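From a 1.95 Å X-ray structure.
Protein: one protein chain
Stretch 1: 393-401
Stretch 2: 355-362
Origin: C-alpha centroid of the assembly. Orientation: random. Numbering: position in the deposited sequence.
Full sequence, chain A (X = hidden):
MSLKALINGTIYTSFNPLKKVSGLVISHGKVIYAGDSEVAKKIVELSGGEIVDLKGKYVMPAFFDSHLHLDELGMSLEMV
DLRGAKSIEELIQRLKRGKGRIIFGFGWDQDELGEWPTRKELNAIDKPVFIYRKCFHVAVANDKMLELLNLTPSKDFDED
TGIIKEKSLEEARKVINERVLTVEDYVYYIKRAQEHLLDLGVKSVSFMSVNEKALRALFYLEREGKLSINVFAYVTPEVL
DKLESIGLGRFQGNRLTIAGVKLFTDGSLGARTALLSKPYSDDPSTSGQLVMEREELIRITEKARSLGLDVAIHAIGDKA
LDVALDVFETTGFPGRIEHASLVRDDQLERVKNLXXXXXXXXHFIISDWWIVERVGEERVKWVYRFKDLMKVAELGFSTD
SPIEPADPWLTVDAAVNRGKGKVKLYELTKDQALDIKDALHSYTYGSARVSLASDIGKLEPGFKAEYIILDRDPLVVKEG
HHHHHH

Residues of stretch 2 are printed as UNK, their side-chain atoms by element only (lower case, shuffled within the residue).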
# COMPACT_ATOMS: atom_id res chain seq x y z
N ALA A 393 9.94 26.86 -12.14
CA ALA A 393 9.60 25.55 -11.56
C ALA A 393 8.12 25.41 -11.25
O ALA A 393 7.41 26.40 -11.05
CB ALA A 393 10.42 25.29 -10.30
N GLU A 394 7.66 24.16 -11.20
CA GLU A 394 6.37 23.85 -10.59
C GLU A 394 6.46 24.24 -9.11
O GLU A 394 7.41 23.89 -8.42
CB GLU A 394 6.05 22.37 -10.72
CG GLU A 394 4.61 22.05 -10.42
CD GLU A 394 3.71 22.22 -11.63
OE1 GLU A 394 2.74 23.02 -11.55
OE2 GLU A 394 3.96 21.56 -12.67
N LEU A 395 5.48 25.02 -8.67
CA LEU A 395 5.51 25.61 -7.34
C LEU A 395 4.26 25.20 -6.58
O LEU A 395 3.15 25.34 -7.08
CB LEU A 395 5.58 27.13 -7.47
CG LEU A 395 5.89 28.03 -6.28
CD1 LEU A 395 7.35 27.92 -5.89
CD2 LEU A 395 5.57 29.47 -6.65
N GLY A 396 4.45 24.68 -5.37
CA GLY A 396 3.32 24.32 -4.51
C GLY A 396 3.33 25.17 -3.27
O GLY A 396 4.39 25.61 -2.82
N PHE A 397 2.14 25.43 -2.71
CA PHE A 397 2.04 26.21 -1.48
C PHE A 397 1.82 25.28 -0.29
O PHE A 397 1.19 24.22 -0.41
CB PHE A 397 0.88 27.22 -1.54
CG PHE A 397 1.19 28.48 -2.32
CD1 PHE A 397 2.42 28.67 -2.95
CD2 PHE A 397 0.22 29.48 -2.43
CE1 PHE A 397 2.68 29.84 -3.67
CE2 PHE A 397 0.47 30.64 -3.15
CZ PHE A 397 1.71 30.82 -3.77
N SER A 398 2.32 25.71 0.85
CA SER A 398 2.20 24.95 2.07
C SER A 398 2.32 25.88 3.27
O SER A 398 2.64 27.05 3.12
CB SER A 398 3.31 23.89 2.13
OG SER A 398 4.59 24.45 1.89
N THR A 399 2.06 25.33 4.46
CA THR A 399 2.08 26.12 5.67
C THR A 399 3.20 25.70 6.62
O THR A 399 3.54 26.46 7.52
CB THR A 399 0.75 26.01 6.45
OG1 THR A 399 0.44 24.63 6.68
CG2 THR A 399 -0.39 26.67 5.68
N ASP A 400 3.75 24.50 6.43
CA ASP A 400 4.64 23.87 7.40
C ASP A 400 3.97 23.81 8.77
O ASP A 400 4.62 23.91 9.81
CB ASP A 400 6.01 24.60 7.47
CG ASP A 400 7.09 23.77 8.15
OD1 ASP A 400 6.97 22.52 8.17
OD2 ASP A 400 8.04 24.38 8.68
N SER A 401 2.64 23.66 8.77
CA SER A 401 1.87 23.58 9.99
C SER A 401 2.44 22.48 10.90
O SER A 401 2.79 21.39 10.42
CB SER A 401 0.40 23.30 9.66
OG SER A 401 -0.35 23.06 10.82
N UNK A 355 14.97 20.89 -13.43
CA UNK A 355 13.54 20.57 -13.43
C UNK A 355 13.01 20.21 -12.03
O UNK A 355 12.10 19.39 -11.91
c UNK A 355 13.48 19.81 -15.90
c UNK A 355 13.23 19.44 -14.44
c UNK A 355 13.15 18.63 -16.80
c UNK A 355 12.75 19.08 -18.20
n UNK A 355 13.91 19.52 -19.02
N UNK A 356 13.57 20.82 -11.00
CA UNK A 356 13.15 20.50 -9.63
C UNK A 356 11.77 21.08 -9.32
O UNK A 356 11.32 22.04 -9.98
c UNK A 356 15.53 20.22 -8.75
c UNK A 356 14.38 22.45 -8.55
c UNK A 356 14.19 20.94 -8.55
N UNK A 357 11.08 20.45 -8.37
CA UNK A 357 9.80 20.92 -7.85
C UNK A 357 10.06 21.72 -6.58
O UNK A 357 10.98 21.42 -5.85
n UNK A 357 10.26 15.09 -7.46
c UNK A 357 8.89 19.73 -7.56
c UNK A 357 9.22 15.91 -7.47
n UNK A 357 8.36 15.88 -6.47
c UNK A 357 8.29 19.12 -8.81
c UNK A 357 7.89 17.66 -8.61
n UNK A 357 9.02 16.75 -8.50
N UNK A 358 9.25 22.76 -6.34
CA UNK A 358 9.45 23.61 -5.16
C UNK A 358 8.19 23.70 -4.30
O UNK A 358 7.11 23.99 -4.81
c UNK A 358 9.89 25.02 -5.57
c UNK A 358 11.10 25.24 -6.48
c UNK A 358 11.23 26.71 -6.87
c UNK A 358 12.40 24.76 -5.83
N UNK A 359 8.34 23.45 -3.00
CA UNK A 359 7.26 23.68 -2.05
C UNK A 359 7.64 24.86 -1.16
O UNK A 359 8.62 24.81 -0.43
c UNK A 359 7.02 22.42 -1.22
o UNK A 359 6.06 22.64 -0.22
N UNK A 360 6.85 25.93 -1.24
CA UNK A 360 7.16 27.15 -0.51
C UNK A 360 6.06 27.48 0.50
O UNK A 360 4.94 26.98 0.39
c UNK A 360 7.37 28.36 -1.46
c UNK A 360 8.60 28.14 -2.36
c UNK A 360 6.13 28.67 -2.29
N UNK A 361 6.39 28.33 1.46
CA UNK A 361 5.46 28.64 2.55
C UNK A 361 5.26 30.15 2.69
O UNK A 361 5.95 30.79 3.48
c UNK A 361 6.09 26.52 3.95
c UNK A 361 5.98 28.05 3.87
n UNK A 361 7.17 24.86 2.55
c UNK A 361 7.32 25.99 3.23
o UNK A 361 8.39 26.60 3.27
N UNK A 362 4.35 30.73 1.88
CA UNK A 362 4.16 32.19 1.86
C UNK A 362 3.88 32.89 3.20
O UNK A 362 4.29 34.03 3.37
c UNK A 362 3.52 30.06 0.87
c UNK A 362 3.14 31.19 -0.05
c UNK A 362 3.00 32.38 0.88
O HOH W 1 9.29 21.76 -11.76

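Position 355 carries four carbons in an unbranched row ending in a nitrogen, which makes it Lys355. It has positive phi, closes a Schellman motif after a helix, and touches nothing on stretch 1; its long polar chain suits an exposed site.

At position 356 one carbon carries two more, the beta-branched pattern of Val356. The side chain points away from stretch 1 into buried surroundings, so the backbone makes the contact: its O lies 3.4 Å from Ala393 CB, and a water bridges it to the amide of Glu394.

Position 357 has three carbons, a nitrogen, then a carbon bearing two more nitrogens: a guanidinium, hence Arg357. Its CG comes within 4.4 Å of Glu394 CB, but the chain leads away and its terminal nitrogens are hydrogen-bonded elsewhere in the structure, which satisfies a buried charged group.

Position 358 shows four carbons forked at the second, so it is Leu358. Its CD1 meets Ala393 CB at 3.8 Å, while its CB lies 3.9 Å from Leu395 CD1; a branched apolar chain fills this space without needing polar partners.

Position 359 has one carbon and one oxygen, and is Ser359. It pairs with Gly396, on the sheet face opposite the leucines. Its OG lies 3.1 Å from Ser398 OG, a distance fit for a hydrogen bond, and the small side chain keeps a polar group close to the backbone.

Position 360 again has one carbon carrying two, giving Val360. Its CG1 packs 3.8 Å from Leu395 CD1 and its CG2 3.8 Å from Phe397 CD1, so both methyls serve the apolar face.

Position 361 has three carbons, the third carrying an oxygen and a nitrogen: an amide, Gln361. Its NE2 donates to Ser398 OG at 2.7 Å, and its CG approaches Asp400 CB at 4.0 Å. The chain is long enough to fold back to that hydroxyl.

At position 362 three carbons close a ring onto the backbone nitrogen, so it is Pro362. Its CG sits 3.8 Å from the centroid of the Phe397 ring, nearly on the ring normal, a CH-pi contact over the face.

The contact is a parallel strand pairing. Leu358 N donates to Glu394 O (3.0 Å), Gly396 N to Leu358 O (2.8 Å) and Val360 N to Gly396 O (2.9 Å), with Ser398 OG adding a bond to Val360 O (3.0 Å). Leucine, valine and phenylalanine side chains pack along one face, and proline extends this apolar packing beyond the paired strands.

Stretch 2 (355-362) KVRLSVQP
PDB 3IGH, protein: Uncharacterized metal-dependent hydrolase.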